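Local coordinates for ribulose bisphosphate carboxylase (Hyperthermus butylicus DSM 5456, PDB 6HUN), which probably adds carbon dioxide and water to ribulose 1,5-bisphosphate, giving two molecules of 3-phosphoglycerate in an archaeal AMP degradation pathway, at residues S311-A316 with T348-E353; L318-G323 with I373-P378. One frame throughout, in Å; residues are numbered along the deposited sequence.

Contact 1. Residues S311-A316 with T348-E353; sequences SMFLVA and TRIVRE
Ile350 lies across the phenyl ring of Phe313, the two side chains crossing at about a right angle. Followed outward, Ile350 makes contact from its first carbon: CB sits 3.5 Å from both CE2 and CZ of Phe313. The CG2 methyl turns over one face of the ring, 4.0 Å from the centroid and 20° off the normal, a CH-pi contact displaced toward the rim. The other branch leaves with CG1 anti to the backbone N (chi1 -166°), which carries CG1 to within 3.5 Å of Phe313 CZ. At the tip, Ile350 CD1 still reaches that same CZ, at 3.6 Å. Phe313 does not aim at helix 339-352 from its root; it is the outer end of the ring that closes on the isoleucine. One helical turn on, Ala316 points toward the partner helix, its CB 3.6 Å from CG1 of Val351; the small methyl lets the backbones draw closer here than at the ring. With only an alanine at Phe313, Ile350 would probably face a gap, its two branches left without the ring they lie against. The contact is wholly apolar, with no hydrogen bond passing between the segments. Helices 312-322 and 339-352, successive helices of the TIM barrel, run nearly parallel here, their local axes 14° apart and 9.5 Å at closest approach. Tyr356 of strand 355-356 meets the Phe313 ring edge-to-face, while Leu314 packs on strand 132-141 of the N-terminal domain.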
# COMPACT_ATOMS: atom_id res chain seq x y z
N SER A 311 1.55 1.49 -12.89
CA SER A 311 2.59 2.38 -13.38
C SER A 311 2.84 3.50 -12.38
O SER A 311 1.94 3.93 -11.64
CB SER A 311 2.18 3.00 -14.74
OG SER A 311 1.06 3.85 -14.46
N MET A 312 4.10 3.97 -12.32
CA MET A 312 4.37 5.09 -11.44
C MET A 312 3.59 6.32 -11.92
O MET A 312 3.23 7.19 -11.12
CB MET A 312 5.89 5.41 -11.45
CG MET A 312 6.23 6.68 -10.57
SD MET A 312 5.95 6.30 -8.78
CE MET A 312 5.30 7.90 -8.24
N PHE A 313 3.35 6.40 -13.23
CA PHE A 313 2.50 7.47 -13.77
C PHE A 313 1.18 7.55 -13.00
O PHE A 313 0.76 8.63 -12.58
CB PHE A 313 2.30 7.19 -15.26
CG PHE A 313 1.51 8.28 -16.01
CD1 PHE A 313 0.11 8.26 -15.99
CD2 PHE A 313 2.17 9.28 -16.77
CE1 PHE A 313 -0.66 9.23 -16.74
CE2 PHE A 313 1.43 10.22 -17.45
CZ PHE A 313 0.03 10.22 -17.45
N LEU A 314 0.50 6.43 -12.83
CA LEU A 314 -0.81 6.46 -12.18
C LEU A 314 -0.66 6.73 -10.68
O LEU A 314 -1.49 7.43 -10.06
CB LEU A 314 -1.55 5.16 -12.51
CG LEU A 314 -2.92 4.93 -11.81
CD1 LEU A 314 -3.87 6.05 -12.20
CD2 LEU A 314 -3.57 3.58 -12.11
N VAL A 315 0.39 6.19 -10.07
CA VAL A 315 0.59 6.50 -8.66
C VAL A 315 0.75 8.03 -8.49
O VAL A 315 0.23 8.62 -7.54
CB VAL A 315 1.84 5.77 -8.15
CG1 VAL A 315 2.25 6.27 -6.72
CG2 VAL A 315 1.63 4.24 -8.20
N ALA A 316 1.51 8.67 -9.39
CA ALA A 316 1.68 10.12 -9.32
C ALA A 316 0.36 10.87 -9.54
O ALA A 316 0.06 11.85 -8.83
CB ALA A 316 2.74 10.61 -10.36
N THR A 348 6.43 14.07 -15.11
CA THR A 348 6.41 15.50 -14.79
C THR A 348 5.22 16.17 -15.46
O THR A 348 4.54 17.01 -14.85
CB THR A 348 7.70 16.23 -15.24
OG1 THR A 348 7.71 16.36 -16.66
CG2 THR A 348 8.96 15.48 -14.75
N ARG A 349 4.90 15.76 -16.70
CA ARG A 349 3.75 16.39 -17.34
C ARG A 349 2.46 16.09 -16.62
O ARG A 349 1.64 16.98 -16.42
CB ARG A 349 3.61 15.97 -18.82
CG ARG A 349 4.65 16.51 -19.77
CD ARG A 349 4.40 15.94 -21.18
NE ARG A 349 3.14 16.45 -21.71
CZ ARG A 349 2.24 15.77 -22.42
NH1 ARG A 349 1.13 16.39 -22.82
NH2 ARG A 349 2.44 14.49 -22.76
N ILE A 350 2.27 14.84 -16.18
CA ILE A 350 0.97 14.54 -15.58
C ILE A 350 0.79 15.22 -14.20
O ILE A 350 -0.33 15.52 -13.81
CB ILE A 350 0.74 13.02 -15.48
CG1 ILE A 350 -0.77 12.72 -15.17
CG2 ILE A 350 1.65 12.32 -14.38
CD1 ILE A 350 -1.72 13.20 -16.31
N VAL A 351 1.86 15.50 -13.46
CA VAL A 351 1.69 16.17 -12.17
C VAL A 351 1.70 17.69 -12.28
O VAL A 351 1.18 18.36 -11.36
CB VAL A 351 2.73 15.70 -11.12
CG1 VAL A 351 2.72 14.15 -10.98
CG2 VAL A 351 4.15 16.17 -11.48
N ARG A 352 2.25 18.28 -13.38
CA ARG A 352 2.32 19.73 -13.45
C ARG A 352 1.27 20.35 -14.35
O ARG A 352 0.96 21.54 -14.18
CB ARG A 352 3.68 20.21 -13.97
CG ARG A 352 4.80 19.90 -13.02
CD ARG A 352 5.95 20.87 -13.43
NE ARG A 352 6.43 20.65 -14.79
CZ ARG A 352 7.73 20.64 -15.12
NH1 ARG A 352 8.64 20.78 -14.18
NH2 ARG A 352 8.13 20.44 -16.37
N GLU A 353 0.82 19.66 -15.38
CA GLU A 353 -0.01 20.31 -16.40
C GLU A 353 -1.46 20.50 -15.98
O GLU A 353 -2.00 19.78 -15.14
CB GLU A 353 0.05 19.52 -17.68
CG GLU A 353 1.41 19.73 -18.32
CD GLU A 353 1.50 19.11 -19.68
OE1 GLU A 353 0.71 18.19 -19.97
OE2 GLU A 353 2.40 19.51 -20.43

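Contact 2. Residues L318-G323 with I373-P378; sequences LARMAG and IKPVFP
Arg320 reaches out from its helix and grips two successive backbone carbonyls of the 373-378 segment, those of Ile373 and Lys374. Its side chain is extended from CG to NE, with CG anti to the backbone N (chi1 175°), and this carries the guanidinium out to them. NE donates to Lys374 O at 3.0 Å and NH2 to Ile373 O at 3.1 Å; the first bond is clearly bent, 139° at the hydrogen, and both donors stand above the carbonyl planes. The packing is tight along the aliphatic stem, where Val376 CG2 presses on Arg320 CG at 3.5 Å and Ile373 CG2 approaches the same carbon at 3.8 Å. Farther out, Pro375 CA lies over one face of the guanidinium. NH1 turns to the end of helix 339-352, bonding to Ile350 O and Glu353 O, and Trp370 adds a cation-pi contact. In the TIM barrel, helix 312-322 follows strand 291-295 and leads into strand 326-328, the neighbour of strand 377-380; it ends just beyond Arg320 in a Schellman motif, with Gly323 at C-prime. The loose side begins at Lys374 and Pro375, whose side chains set off away from the helix. Lys374 is exposed to solvent, its NZ bonded to Asn154 O, and Pro375 lies partly open, its CB 4.2 Å from Arg320 NH2.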
# COMPACT_ATOMS: atom_id res chain seq x y z
N LEU A 318 -2.64 9.73 -8.80
CA LEU A 318 -3.48 9.58 -7.59
C LEU A 318 -2.93 10.45 -6.45
O LEU A 318 -3.68 10.97 -5.65
CB LEU A 318 -3.51 8.10 -7.16
CG LEU A 318 -4.20 7.14 -8.16
CD1 LEU A 318 -3.93 5.66 -7.72
CD2 LEU A 318 -5.66 7.35 -8.14
N ALA A 319 -1.60 10.55 -6.34
CA ALA A 319 -1.00 11.43 -5.32
C ALA A 319 -1.41 12.90 -5.51
O ALA A 319 -1.72 13.60 -4.54
CB ALA A 319 0.52 11.29 -5.39
N ARG A 320 -1.50 13.34 -6.76
CA ARG A 320 -1.92 14.70 -7.03
C ARG A 320 -3.40 14.89 -6.68
O ARG A 320 -3.79 15.89 -6.07
CB ARG A 320 -1.68 15.00 -8.50
CG ARG A 320 -2.22 16.40 -8.87
CD ARG A 320 -1.74 16.77 -10.33
NE ARG A 320 -2.26 18.10 -10.73
CZ ARG A 320 -2.15 18.63 -11.95
NH1 ARG A 320 -1.56 17.94 -12.92
NH2 ARG A 320 -2.67 19.84 -12.22
N MET A 321 -4.24 13.92 -7.03
CA MET A 321 -5.65 13.99 -6.63
C MET A 321 -5.81 14.03 -5.11
O MET A 321 -6.58 14.85 -4.56
CB MET A 321 -6.37 12.75 -7.18
CG MET A 321 -6.46 12.78 -8.68
SD MET A 321 -6.95 11.16 -9.34
CE MET A 321 -8.45 11.13 -8.40
N ALA A 322 -5.06 13.17 -4.40
CA ALA A 322 -5.23 13.05 -2.95
C ALA A 322 -4.70 14.27 -2.25
O ALA A 322 -5.22 14.64 -1.18
CB ALA A 322 -4.50 11.80 -2.43
N GLY A 323 -3.69 14.92 -2.84
CA GLY A 323 -3.33 16.24 -2.37
C GLY A 323 -1.90 16.43 -1.92
O GLY A 323 -1.67 17.38 -1.16
N ILE A 373 -7.64 21.25 -9.93
CA ILE A 373 -6.64 20.48 -9.18
C ILE A 373 -5.30 21.18 -9.44
O ILE A 373 -4.85 21.22 -10.57
CB ILE A 373 -6.57 19.00 -9.63
CG1 ILE A 373 -7.94 18.27 -9.55
CG2 ILE A 373 -5.48 18.26 -8.83
CD1 ILE A 373 -8.41 17.92 -8.21
N LYS A 374 -4.67 21.74 -8.39
CA LYS A 374 -3.46 22.55 -8.58
C LYS A 374 -2.32 21.65 -9.05
O LYS A 374 -2.37 20.45 -8.82
CB LYS A 374 -3.04 23.18 -7.26
CG LYS A 374 -4.00 24.41 -6.85
CD LYS A 374 -3.79 24.81 -5.46
CE LYS A 374 -4.64 26.14 -5.19
NZ LYS A 374 -4.61 26.47 -3.78
N PRO A 375 -1.36 22.21 -9.77
CA PRO A 375 -0.16 21.43 -10.15
C PRO A 375 0.73 21.10 -8.96
O PRO A 375 0.78 21.79 -7.95
CB PRO A 375 0.56 22.33 -11.14
CG PRO A 375 0.13 23.71 -10.76
CD PRO A 375 -1.29 23.62 -10.23
N VAL A 376 1.50 20.04 -9.13
CA VAL A 376 2.38 19.47 -8.11
C VAL A 376 3.83 19.79 -8.51
O VAL A 376 4.16 19.68 -9.67
CB VAL A 376 2.15 17.93 -8.06
CG1 VAL A 376 3.22 17.29 -7.23
CG2 VAL A 376 0.71 17.70 -7.47
N PHE A 377 4.72 20.03 -7.52
CA PHE A 377 6.18 20.13 -7.78
C PHE A 377 6.78 18.74 -8.00
O PHE A 377 6.83 17.95 -7.06
CB PHE A 377 6.90 20.76 -6.59
CG PHE A 377 7.28 22.21 -6.77
CD1 PHE A 377 8.09 22.64 -7.85
CD2 PHE A 377 6.84 23.15 -5.85
CE1 PHE A 377 8.46 23.99 -8.01
CE2 PHE A 377 7.18 24.48 -6.00
CZ PHE A 377 7.96 24.92 -7.07
N PRO A 378 7.32 18.44 -9.17
CA PRO A 378 8.10 17.21 -9.31
C PRO A 378 9.39 17.39 -8.54
O PRO A 378 9.98 18.50 -8.51
CB PRO A 378 8.39 17.13 -10.83
CG PRO A 378 7.54 18.14 -11.46
CD PRO A 378 7.19 19.20 -10.42

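Helix 312-322 serves both contacts, offering its N-terminal half to helix 339-352 in contact 1 and its C-terminal half to the lead-in of strand 377-380 in contact 2. Every touching residue of contact 1 is buried, and the chemistry is purely hydrocarbon; contact 2 is largely buried too but reaches solvent at Lys374 and, in part, Pro375, and in its buried part a charged side chain satisfies backbone carbonyls. The two meet directly: Val376 N lies 2.8 Å from Val351 O, a probable hydrogen bond. The C-terminal end of helix 339-352 is thus tied into contact 2 by polar bonds, while its side chains serve contact 1.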